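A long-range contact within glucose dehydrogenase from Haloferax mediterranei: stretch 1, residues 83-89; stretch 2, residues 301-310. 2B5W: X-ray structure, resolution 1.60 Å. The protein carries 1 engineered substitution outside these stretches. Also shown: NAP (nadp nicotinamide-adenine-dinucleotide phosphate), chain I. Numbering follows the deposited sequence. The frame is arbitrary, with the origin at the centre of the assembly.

Stretch 1 (83-89) VVPTVRR
Stretch 2, residues 301-310: SVNSHVEHFE

How does stretch 2 begin, and what does it bring to the contact? S301 and V302 run extended (phi/psi -147/143 and -143/146), and S301 O accepts a hydrogen bond from NAP N7N at 2.9 Å. V302, a p rotamer pointing sideways, sets CG1 3.9 Å from R88 NH2. N303 turns to positive phi (65/-164), its N donating to NAP O7N at 3.0 Å.

What meets R88? N303 directs its CA-to-CB bond toward stretch 1, with chi1 t and chi2 65°. R88 leaves at chi1 m and is extended from there (chi2 and chi3 t, chi4 -169°), laying one guanidinium face under N303 CB. N303 ND2 packs 3.2 Å from R88 CD and 3.5 Å from R88 NE, but both nitrogens are donors, so no hydrogen bond forms; the guanidinium is satisfied elsewhere in the structure. N303 OD1 comes within 3.8 Å of V87 CB.

How does the start of the helix come to face T86? Stretch 1 runs as strand 83-85, T86 (-74/171), V87 (-97/-36) and strand 88-89, pairing in opposite order: T86 CA lies 6.5 Å from H305 CA, V87 CA 7.7 Å from N303 CA. S304 is extended (-176/164); H305 (-138/-175) N-caps helix 306-310 (phi -50 to -75, psi -30 to -50), its N donating to H308 ND1 at 2.9 Å. H305 CA-to-CB points sideways, but chi1 t (-153°) and chi2 49° bring ND1 4.3 Å from T86 CG2; V306 CG2 (chi1 t) lies 4.0 Å from that methyl.

Why does F309 suit its place? Its CA-to-CB bond points toward stretch 1; with chi1 m and chi2 66° its ring offers T86 CG2 a face, 4.2 Å from the centroid, and V84 CG1 (chi1 t) an edge, 3.7 Å from F309 CD2. P85 O, 3.6 Å from F309 CE2, is buried unpartnered. With T86 at chi1 p, its OG1 accepts from R89 NH1 at 3.0 Å. No hydrogen bond crosses; packing buries 400 Å².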

# COMPACT_ATOMS: atom_id res chain seq x y z
N VAL A 83 -25.56 12.77 -19.07
CA VAL A 83 -24.94 11.60 -18.49
C VAL A 83 -23.50 11.37 -18.95
O VAL A 83 -23.14 11.74 -20.07
CB VAL A 83 -25.77 10.32 -18.81
CG1 VAL A 83 -27.13 10.37 -18.11
CG2 VAL A 83 -25.98 10.14 -20.32
N VAL A 84 -22.71 10.77 -18.07
CA VAL A 84 -21.38 10.28 -18.35
C VAL A 84 -21.39 8.77 -18.13
O VAL A 84 -21.74 8.30 -17.05
CB VAL A 84 -20.35 10.95 -17.40
CG1 VAL A 84 -19.02 10.31 -17.55
CG2 VAL A 84 -20.28 12.46 -17.68
N PRO A 85 -20.96 8.00 -19.12
CA PRO A 85 -20.88 6.54 -18.95
C PRO A 85 -19.60 6.11 -18.24
O PRO A 85 -18.51 6.66 -18.49
CB PRO A 85 -20.85 6.02 -20.41
CG PRO A 85 -20.15 7.12 -21.15
CD PRO A 85 -20.57 8.43 -20.49
N THR A 86 -19.70 5.04 -17.44
CA THR A 86 -18.50 4.38 -16.96
C THR A 86 -17.92 3.58 -18.14
O THR A 86 -18.53 3.47 -19.21
CB THR A 86 -18.77 3.43 -15.79
OG1 THR A 86 -19.62 2.37 -16.27
CG2 THR A 86 -19.51 4.12 -14.67
N VAL A 87 -16.73 3.08 -17.93
CA VAL A 87 -15.94 2.47 -18.99
C VAL A 87 -16.04 0.96 -19.05
O VAL A 87 -16.03 0.38 -20.15
CB VAL A 87 -14.48 2.91 -18.82
CG1 VAL A 87 -13.61 2.34 -19.93
CG2 VAL A 87 -14.38 4.45 -18.86
N ARG A 88 -16.14 0.27 -17.90
CA ARG A 88 -16.07 -1.18 -17.95
C ARG A 88 -17.41 -1.83 -18.14
O ARG A 88 -18.42 -1.43 -17.59
CB ARG A 88 -15.39 -1.72 -16.70
CG ARG A 88 -13.91 -1.53 -16.72
CD ARG A 88 -13.14 -2.13 -15.57
NE ARG A 88 -11.70 -1.94 -15.75
CZ ARG A 88 -10.77 -2.53 -15.00
NH1 ARG A 88 -11.13 -3.33 -14.02
NH2 ARG A 88 -9.48 -2.35 -15.27
N ARG A 89 -17.37 -2.87 -18.97
CA ARG A 89 -18.55 -3.70 -19.28
C ARG A 89 -18.14 -5.16 -19.16
O ARG A 89 -16.96 -5.51 -19.31
CB ARG A 89 -19.07 -3.39 -20.68
CG ARG A 89 -19.52 -1.95 -20.86
CD ARG A 89 -20.82 -1.59 -20.17
NE ARG A 89 -21.20 -0.22 -20.43
CZ ARG A 89 -20.73 0.84 -19.75
NH1 ARG A 89 -19.91 0.70 -18.74
NH2 ARG A 89 -21.10 2.04 -20.09
N SER A 301 -3.70 1.66 -8.80
CA SER A 301 -5.11 1.87 -9.06
C SER A 301 -5.38 1.95 -10.54
O SER A 301 -4.58 2.57 -11.28
CB SER A 301 -5.60 3.18 -8.40
OG SER A 301 -6.98 3.36 -8.47
N VAL A 302 -6.51 1.39 -10.96
CA VAL A 302 -6.95 1.49 -12.35
C VAL A 302 -8.44 1.65 -12.42
O VAL A 302 -9.18 1.11 -11.57
CB VAL A 302 -6.41 0.33 -13.20
CG1 VAL A 302 -6.92 -1.02 -12.72
CG2 VAL A 302 -6.70 0.55 -14.66
N ASN A 303 -8.91 2.39 -13.42
CA ASN A 303 -10.32 2.55 -13.67
C ASN A 303 -10.99 3.29 -12.50
O ASN A 303 -10.30 3.95 -11.69
CB ASN A 303 -10.92 1.17 -14.05
CG ASN A 303 -12.31 1.24 -14.68
OD1 ASN A 303 -12.50 1.79 -15.80
ND2 ASN A 303 -13.27 0.66 -14.02
N SER A 304 -12.30 3.22 -12.42
CA SER A 304 -13.12 3.94 -11.45
C SER A 304 -14.54 3.50 -11.64
O SER A 304 -14.88 2.90 -12.68
CB SER A 304 -12.98 5.48 -11.64
OG SER A 304 -13.38 5.85 -12.97
N HIS A 305 -15.39 3.79 -10.65
CA HIS A 305 -16.78 3.39 -10.77
C HIS A 305 -17.72 4.48 -10.29
O HIS A 305 -17.32 5.62 -10.08
CB HIS A 305 -17.04 2.05 -10.04
CG HIS A 305 -18.18 1.28 -10.63
ND1 HIS A 305 -18.29 1.05 -11.99
CD2 HIS A 305 -19.29 0.76 -10.05
CE1 HIS A 305 -19.41 0.37 -12.21
NE2 HIS A 305 -20.04 0.19 -11.05
N VAL A 306 -19.01 4.16 -10.26
CA VAL A 306 -20.06 5.15 -10.14
C VAL A 306 -19.82 6.15 -9.02
O VAL A 306 -19.96 7.34 -9.24
CB VAL A 306 -21.44 4.51 -10.04
CG1 VAL A 306 -22.51 5.52 -9.67
CG2 VAL A 306 -21.79 3.83 -11.37
N GLU A 307 -19.47 5.70 -7.82
CA GLU A 307 -19.28 6.64 -6.71
C GLU A 307 -18.18 7.65 -7.00
O GLU A 307 -18.22 8.77 -6.50
CB GLU A 307 -18.93 5.88 -5.43
CG GLU A 307 -20.06 5.05 -4.87
CD GLU A 307 -19.67 4.33 -3.58
OE1 GLU A 307 -18.61 4.68 -2.97
OE2 GLU A 307 -20.41 3.40 -3.18
N HIS A 308 -17.18 7.22 -7.76
CA HIS A 308 -16.06 8.11 -8.09
C HIS A 308 -16.48 9.15 -9.11
O HIS A 308 -16.00 10.29 -9.08
CB HIS A 308 -14.88 7.30 -8.64
CG HIS A 308 -14.46 6.20 -7.74
ND1 HIS A 308 -14.47 4.87 -8.12
CD2 HIS A 308 -14.07 6.23 -6.44
CE1 HIS A 308 -14.09 4.13 -7.08
NE2 HIS A 308 -13.83 4.94 -6.06
N PHE A 309 -17.36 8.77 -10.03
CA PHE A 309 -17.91 9.71 -11.01
C PHE A 309 -18.81 10.73 -10.29
O PHE A 309 -18.76 11.92 -10.58
CB PHE A 309 -18.74 9.00 -12.11
CG PHE A 309 -17.93 8.25 -13.15
CD1 PHE A 309 -17.18 7.13 -12.81
CD2 PHE A 309 -17.93 8.66 -14.48
CE1 PHE A 309 -16.41 6.43 -13.73
CE2 PHE A 309 -17.19 7.92 -15.44
CZ PHE A 309 -16.41 6.83 -15.07
N GLU A 310 -19.60 10.30 -9.31
CA GLU A 310 -20.39 11.25 -8.51
C GLU A 310 -19.51 12.23 -7.73
O GLU A 310 -19.74 13.43 -7.74
CB GLU A 310 -21.35 10.50 -7.57
CG GLU A 310 -22.47 9.76 -8.28
CD GLU A 310 -23.33 8.91 -7.31
OE1 GLU A 310 -23.09 8.91 -6.10
OE2 GLU A 310 -24.19 8.21 -7.83
PA NAP I . 0.59 11.61 -20.80
O1A NAP I . 1.40 10.82 -21.71
O2A NAP I . -0.19 12.73 -21.49
O5B NAP I . 1.48 12.28 -19.68
C5B NAP I . 2.61 11.69 -19.10
C4B NAP I . 3.48 12.90 -18.79
O4B NAP I . 4.55 12.46 -17.99
C3B NAP I . 4.06 13.58 -20.04
O3B NAP I . 3.71 14.95 -20.14
C2B NAP I . 5.57 13.39 -19.88
O2B NAP I . 6.36 14.51 -20.23
C1B NAP I . 5.72 13.13 -18.40
N9A NAP I . 6.87 12.29 -18.12
C8A NAP I . 7.10 11.02 -18.60
N7A NAP I . 8.28 10.59 -18.11
C5A NAP I . 8.83 11.61 -17.35
C6A NAP I . 10.01 11.75 -16.62
N6A NAP I . 10.97 10.80 -16.59
N1A NAP I . 10.25 12.93 -15.94
C2A NAP I . 9.32 13.95 -15.95
N3A NAP I . 8.15 13.83 -16.68
C4A NAP I . 7.91 12.67 -17.35
O3 NAP I . -0.55 10.72 -20.14
PN NAP I . -1.81 11.11 -19.20
O1N NAP I . -1.50 12.24 -18.28
O2N NAP I . -3.11 11.10 -19.95
O5D NAP I . -1.58 9.73 -18.43
C5D NAP I . -0.54 9.60 -17.47
C4D NAP I . -0.28 8.13 -17.14
O4D NAP I . -1.45 7.61 -16.51
C3D NAP I . -0.02 7.26 -18.37
O3D NAP I . 1.01 6.33 -18.12
C2D NAP I . -1.36 6.57 -18.59
O2D NAP I . -1.31 5.37 -19.32
C1D NAP I . -1.83 6.39 -17.15
N1N NAP I . -3.29 6.31 -16.95
C2N NAP I . -3.69 5.32 -16.10
C3N NAP I . -5.01 5.22 -15.77
C7N NAP I . -5.33 4.22 -14.69
O7N NAP I . -6.70 4.03 -14.56
N7N NAP I . -4.33 3.62 -13.99
C4N NAP I . -5.98 6.07 -16.31
C5N NAP I . -5.55 7.08 -17.16
C6N NAP I . -4.19 7.21 -17.46
P2B NAP I . 6.95 14.72 -21.77
O1X NAP I . 5.90 14.95 -22.72
O2X NAP I . 7.90 15.92 -21.59
O3X NAP I . 7.75 13.47 -22.16